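Long-range contact in 3-hydroxyisobutyrate dehydrogenase (Thermus thermophilus, PDB 2CVZ), which catalyses the NADP-dependent oxidation of 3-hydroxyisobutyrate, a step of valine catabolism: residues Thr66-Glu74 / Glu93-Leu104. Numbering follows the deposited sequence.
Sequences TREVYEVAE and EPEASRRLAERL. With NDP (NADPH dihydro-nicotinamide-adenine-dinucleotide phosphate), chain G.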
loop_
_atom_site.group_PDB
_atom_site.type_symbol
_atom_site.label_atom_id
_atom_site.label_comp_id
_atom_site.label_asym_id
_atom_site.label_seq_id
_atom_site.Cartn_x
_atom_site.Cartn_y
_atom_site.Cartn_z
ATOM N N THR C 66 28.074 3.830 -4.344
ATOM C CA THR C 66 29.043 4.806 -3.865
ATOM C C THR C 66 30.118 4.110 -3.028
ATOM O O THR C 66 31.236 4.607 -2.889
ATOM C CB THR C 66 28.345 5.895 -3.021
ATOM O OG1 THR C 66 27.361 6.556 -3.828
ATOM C CG2 THR C 66 29.354 6.925 -2.519
ATOM N N ARG C 67 29.775 2.946 -2.483
ATOM C CA ARG C 67 30.710 2.181 -1.666
ATOM C C ARG C 67 31.952 1.822 -2.480
ATOM O O ARG C 67 33.083 2.022 -2.029
ATOM C CB ARG C 67 30.040 0.905 -1.160
ATOM C CG ARG C 67 30.802 0.221 -0.045
ATOM C CD ARG C 67 30.103 -1.051 0.395
ATOM N NE ARG C 67 30.575 -1.497 1.701
ATOM C CZ ARG C 67 30.415 -0.805 2.824
ATOM N NH1 ARG C 67 29.792 0.368 2.798
ATOM N NH2 ARG C 67 30.876 -1.280 3.973
ATOM N N GLU C 68 31.736 1.287 -3.679
ATOM C CA GLU C 68 32.843 0.916 -4.554
ATOM C C GLU C 68 33.571 2.156 -5.057
ATOM O O GLU C 68 34.783 2.124 -5.284
ATOM C CB GLU C 68 32.339 0.092 -5.743
ATOM C CG GLU C 68 31.839 -1.293 -5.371
ATOM C CD GLU C 68 30.579 -1.255 -4.533
ATOM O OE1 GLU C 68 29.573 -0.689 -5.003
ATOM O OE2 GLU C 68 30.592 -1.794 -3.406
ATOM N N VAL C 69 32.835 3.248 -5.238
ATOM C CA VAL C 69 33.444 4.493 -5.694
ATOM C C VAL C 69 34.408 4.958 -4.609
ATOM O O VAL C 69 35.492 5.467 -4.895
ATOM C CB VAL C 69 32.385 5.596 -5.924
ATOM C CG1 VAL C 69 33.066 6.882 -6.359
ATOM C CG2 VAL C 69 31.381 5.144 -6.976
ATOM N N TYR C 70 34.000 4.766 -3.361
ATOM C CA TYR C 70 34.805 5.151 -2.211
ATOM C C TYR C 70 36.121 4.392 -2.135
ATOM O O TYR C 70 37.181 4.994 -1.983
ATOM C CB TYR C 70 34.016 4.919 -0.924
ATOM C CG TYR C 70 33.449 6.175 -0.313
ATOM C CD1 TYR C 70 34.252 7.033 0.436
ATOM C CD2 TYR C 70 32.104 6.502 -0.472
ATOM C CE1 TYR C 70 33.727 8.186 1.018
ATOM C CE2 TYR C 70 31.570 7.651 0.102
ATOM C CZ TYR C 70 32.386 8.487 0.847
ATOM O OH TYR C 70 31.855 9.616 1.426
ATOM N N GLU C 71 36.060 3.070 -2.240
ATOM C CA GLU C 71 37.276 2.279 -2.150
ATOM C C GLU C 71 38.213 2.492 -3.333
ATOM O O GLU C 71 39.428 2.358 -3.194
ATOM C CB GLU C 71 36.944 0.794 -1.979
ATOM C CG GLU C 71 36.209 0.145 -3.124
ATOM C CD GLU C 71 35.802 -1.279 -2.790
ATOM O OE1 GLU C 71 34.950 -1.455 -1.892
ATOM O OE2 GLU C 71 36.339 -2.218 -3.417
ATOM N N VAL C 72 37.659 2.830 -4.494
ATOM C CA VAL C 72 38.494 3.080 -5.664
ATOM C C VAL C 72 39.147 4.451 -5.499
ATOM O O VAL C 72 40.274 4.673 -5.943
ATOM C CB VAL C 72 37.668 3.055 -6.975
ATOM C CG1 VAL C 72 38.506 3.565 -8.129
ATOM C CG2 VAL C 72 37.207 1.636 -7.268
ATOM N N ALA C 73 38.432 5.363 -4.845
ATOM C CA ALA C 73 38.935 6.709 -4.605
ATOM C C ALA C 73 40.084 6.675 -3.596
ATOM O O ALA C 73 41.066 7.408 -3.732
ATOM C CB ALA C 73 37.810 7.603 -4.092
ATOM N N GLU C 74 39.956 5.822 -2.586
ATOM C CA GLU C 74 40.993 5.693 -1.568
ATOM C C GLU C 74 42.266 5.115 -2.178
ATOM O O GLU C 74 43.371 5.559 -1.871
ATOM C CB GLU C 74 40.509 4.793 -0.427
ATOM C CG GLU C 74 39.391 5.394 0.411
ATOM C CD GLU C 74 39.800 6.700 1.075
ATOM O OE1 GLU C 74 40.819 6.706 1.799
ATOM O OE2 GLU C 74 39.101 7.719 0.876
ATOM N N GLU C 93 24.693 7.606 -3.785
ATOM C CA GLU C 93 23.996 8.244 -2.673
ATOM C C GLU C 93 24.405 9.706 -2.547
ATOM O O GLU C 93 25.592 10.025 -2.483
ATOM C CB GLU C 93 24.322 7.510 -1.372
ATOM C CG GLU C 93 23.871 6.063 -1.340
ATOM C CD GLU C 93 24.379 5.330 -0.115
ATOM O OE1 GLU C 93 24.310 5.903 0.992
ATOM O OE2 GLU C 93 24.841 4.177 -0.257
ATOM N N PRO C 94 23.421 10.616 -2.502
ATOM C CA PRO C 94 23.694 12.050 -2.384
ATOM C C PRO C 94 24.647 12.444 -1.258
ATOM O O PRO C 94 25.677 13.072 -1.503
ATOM C CB PRO C 94 22.300 12.646 -2.203
ATOM C CG PRO C 94 21.452 11.738 -3.036
ATOM C CD PRO C 94 21.973 10.370 -2.635
ATOM N N GLU C 95 24.312 12.073 -0.027
ATOM C CA GLU C 95 25.144 12.433 1.118
ATOM C C GLU C 95 26.547 11.828 1.098
ATOM O O GLU C 95 27.534 12.537 1.293
ATOM C CB GLU C 95 24.441 12.060 2.427
ATOM C CG GLU C 95 24.947 12.845 3.622
ATOM C CD GLU C 95 24.945 14.346 3.363
ATOM O OE1 GLU C 95 23.887 14.881 2.960
ATOM O OE2 GLU C 95 25.999 14.992 3.559
ATOM N N ALA C 96 26.640 10.524 0.863
ATOM C CA ALA C 96 27.939 9.865 0.823
ATOM C C ALA C 96 28.794 10.465 -0.289
ATOM O O ALA C 96 30.017 10.542 -0.174
ATOM C CB ALA C 96 27.765 8.369 0.600
ATOM N N SER C 97 28.145 10.894 -1.365
ATOM C CA SER C 97 28.865 11.480 -2.484
ATOM C C SER C 97 29.397 12.857 -2.124
ATOM O O SER C 97 30.470 13.244 -2.581
ATOM C CB SER C 97 27.960 11.565 -3.716
ATOM O OG SER C 97 27.636 10.264 -4.184
ATOM N N ARG C 98 28.656 13.595 -1.300
ATOM C CA ARG C 98 29.102 14.925 -0.887
ATOM C C ARG C 98 30.368 14.814 -0.045
ATOM O O ARG C 98 31.293 15.608 -0.196
ATOM C CB ARG C 98 28.028 15.644 -0.071
ATOM C CG ARG C 98 26.768 15.969 -0.834
ATOM C CD ARG C 98 25.921 16.962 -0.057
ATOM N NE ARG C 98 24.592 17.112 -0.638
ATOM C CZ ARG C 98 23.584 16.270 -0.433
ATOM N NH1 ARG C 98 23.744 15.212 0.350
ATOM N NH2 ARG C 98 22.413 16.488 -1.016
ATOM N N ARG C 99 30.401 13.835 0.852
ATOM C CA ARG C 99 31.576 13.646 1.691
ATOM C C ARG C 99 32.751 13.238 0.818
ATOM O O ARG C 99 33.884 13.658 1.051
ATOM C CB ARG C 99 31.315 12.580 2.758
ATOM C CG ARG C 99 30.400 13.048 3.881
ATOM C CD ARG C 99 30.419 12.069 5.045
ATOM N NE ARG C 99 29.709 10.830 4.742
ATOM C CZ ARG C 99 28.385 10.725 4.695
ATOM N NH1 ARG C 99 27.624 11.786 4.934
ATOM N NH2 ARG C 99 27.822 9.560 4.412
ATOM N N LEU C 100 32.476 12.419 -0.192
ATOM C CA LEU C 100 33.521 11.976 -1.107
ATOM C C LEU C 100 34.075 13.192 -1.839
ATOM O O LEU C 100 35.287 13.318 -2.028
ATOM C CB LEU C 100 32.955 10.969 -2.116
ATOM C CG LEU C 100 33.921 10.494 -3.206
ATOM C CD1 LEU C 100 35.122 9.815 -2.572
ATOM C CD2 LEU C 100 33.202 9.542 -4.147
ATOM N N ALA C 101 33.183 14.091 -2.243
ATOM C CA ALA C 101 33.586 15.303 -2.948
ATOM C C ALA C 101 34.534 16.127 -2.078
ATOM O O ALA C 101 35.559 16.612 -2.553
ATOM C CB ALA C 101 32.356 16.129 -3.319
ATOM N N GLU C 102 34.185 16.280 -0.805
ATOM C CA GLU C 102 35.014 17.040 0.127
ATOM C C GLU C 102 36.385 16.384 0.238
ATOM O O GLU C 102 37.416 17.051 0.174
ATOM C CB GLU C 102 34.355 17.086 1.507
ATOM C CG GLU C 102 32.992 17.755 1.525
ATOM C CD GLU C 102 32.378 17.782 2.911
ATOM O OE1 GLU C 102 33.015 18.337 3.834
ATOM O OE2 GLU C 102 31.260 17.249 3.078
ATOM N N ARG C 103 36.379 15.067 0.412
ATOM C CA ARG C 103 37.603 14.287 0.526
ATOM C C ARG C 103 38.496 14.489 -0.698
ATOM O O ARG C 103 39.690 14.761 -0.568
ATOM C CB ARG C 103 37.244 12.807 0.677
ATOM C CG ARG C 103 38.414 11.842 0.605
ATOM C CD ARG C 103 39.380 12.029 1.760
ATOM N NE ARG C 103 40.333 10.925 1.831
ATOM C CZ ARG C 103 41.295 10.826 2.741
ATOM N NH1 ARG C 103 41.440 11.770 3.664
ATOM N NH2 ARG C 103 42.109 9.778 2.735
ATOM N N LEU C 104 37.912 14.358 -1.886
ATOM C CA LEU C 104 38.658 14.524 -3.130
ATOM C C LEU C 104 39.192 15.942 -3.284
ATOM O O LEU C 104 40.251 16.158 -3.877
ATOM C CB LEU C 104 37.771 14.179 -4.330
ATOM C CG LEU C 104 37.420 12.700 -4.509
ATOM C CD1 LEU C 104 36.401 12.539 -5.628
ATOM C CD2 LEU C 104 38.683 11.911 -4.817
HETATM P PA NDP G . 27.550 -4.218 -13.694
HETATM O O1A NDP G . 27.421 -4.679 -15.051
HETATM O O2A NDP G . 27.184 -5.053 -12.496
HETATM O O5B NDP G . 29.099 -3.709 -13.550
HETATM C C5B NDP G . 29.574 -3.224 -12.288
HETATM C C4B NDP G . 31.022 -2.855 -12.576
HETATM O O4B NDP G . 31.571 -2.401 -11.309
HETATM C C3B NDP G . 31.918 -3.934 -13.093
HETATM O O3B NDP G . 32.865 -3.356 -14.029
HETATM C C2B NDP G . 32.638 -4.436 -11.901
HETATM O O2B NDP G . 33.861 -5.150 -12.092
HETATM C C1B NDP G . 32.731 -3.187 -11.082
HETATM N N9A NDP G . 32.895 -3.467 -9.629
HETATM C C8A NDP G . 31.999 -4.116 -8.748
HETATM N N7A NDP G . 32.496 -4.173 -7.528
HETATM C C5A NDP G . 33.722 -3.569 -7.581
HETATM C C6A NDP G . 34.735 -3.310 -6.630
HETATM N N6A NDP G . 34.581 -3.693 -5.362
HETATM N N1A NDP G . 35.865 -2.668 -7.019
HETATM C C2A NDP G . 36.018 -2.282 -8.307
HETATM N N3A NDP G . 35.122 -2.477 -9.281
HETATM C C4A NDP G . 33.981 -3.133 -8.850
HETATM O O3 NDP G . 26.812 -2.840 -13.509
HETATM P PN NDP G . 25.975 -1.833 -14.425
HETATM O O1N NDP G . 24.803 -2.571 -14.905
HETATM O O2N NDP G . 26.996 -1.302 -15.389
HETATM O O5D NDP G . 25.661 -0.677 -13.370
HETATM C C5D NDP G . 26.713 0.171 -12.803
HETATM C C4D NDP G . 26.018 1.457 -12.260
HETATM O O4D NDP G . 25.235 2.001 -13.319
HETATM C C3D NDP G . 25.020 1.144 -11.140
HETATM O O3D NDP G . 25.095 2.176 -10.147
HETATM C C2D NDP G . 23.687 1.060 -11.837
HETATM O O2D NDP G . 22.643 1.227 -10.893
HETATM C C1D NDP G . 23.902 2.250 -12.864
HETATM N N1N NDP G . 23.009 2.212 -14.063
HETATM C C2N NDP G . 22.770 0.956 -14.688
HETATM C C3N NDP G . 21.908 0.974 -15.859
HETATM C C7N NDP G . 21.615 -0.273 -16.573
HETATM O O7N NDP G . 20.658 -0.398 -17.365
HETATM N N7N NDP G . 22.403 -1.352 -16.405
HETATM C C4N NDP G . 21.376 2.197 -16.291
HETATM C C5N NDP G . 21.623 3.387 -15.670
HETATM C C6N NDP G . 22.439 3.399 -14.557
HETATM P P2B NDP G . 33.942 -6.644 -12.514
HETATM O O1X NDP G . 35.254 -7.060 -11.978
HETATM O O2X NDP G . 33.852 -6.722 -13.997
HETATM O O3X NDP G . 32.803 -7.425 -11.862
HETATM O O HOH W 1 28.767 7.925 -5.590
HETATM O O HOH W 2 26.866 2.826 -1.132
#
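Leu100 covers one face of the Tyr70 ring, with its CD1 4.1 Å above the ring plane and displaced toward the rim, while the carbonyl oxygen of Ala96 sits at the ring's edge, near its plane. Tyr70 OH donates to Ala96 O over 2.6 Å, meeting it in the carbonyl plane on a lone pair; the same oxygen still takes the helical N-H of Leu100, so two donors grip it. Beyond the ring, Leu100 CD1 also reaches Ala73 CB, and its other methyl, CD2, presses tightly on Val69 CG1 at 3.5 Å. The side chains of Glu74 and Arg103 cross at about a right angle, carboxylate and guanidinium planes 19° apart; the hydrogen bond in their salt bridge is weak, Arg103 NH2 to Glu74 OE1 3.5 Å. At the N-terminal ends, the rotamer setting Thr66 CG2 anti to the backbone N, against Ala96 CB, also places OG1 to accept from the N-cap residue: Glu93 N to Thr66 OG1 is 2.9 Å, at 163°. A water links Thr66 OG1 to Ser97 OG. Glu71 OE2 accepts from N6A of the NADPH adenine. The two helices, 12° from parallel and following adjacent parallel strands 58-61 and 85-88, are neighbours on one face of a Rossmann-type dinucleotide-binding domain.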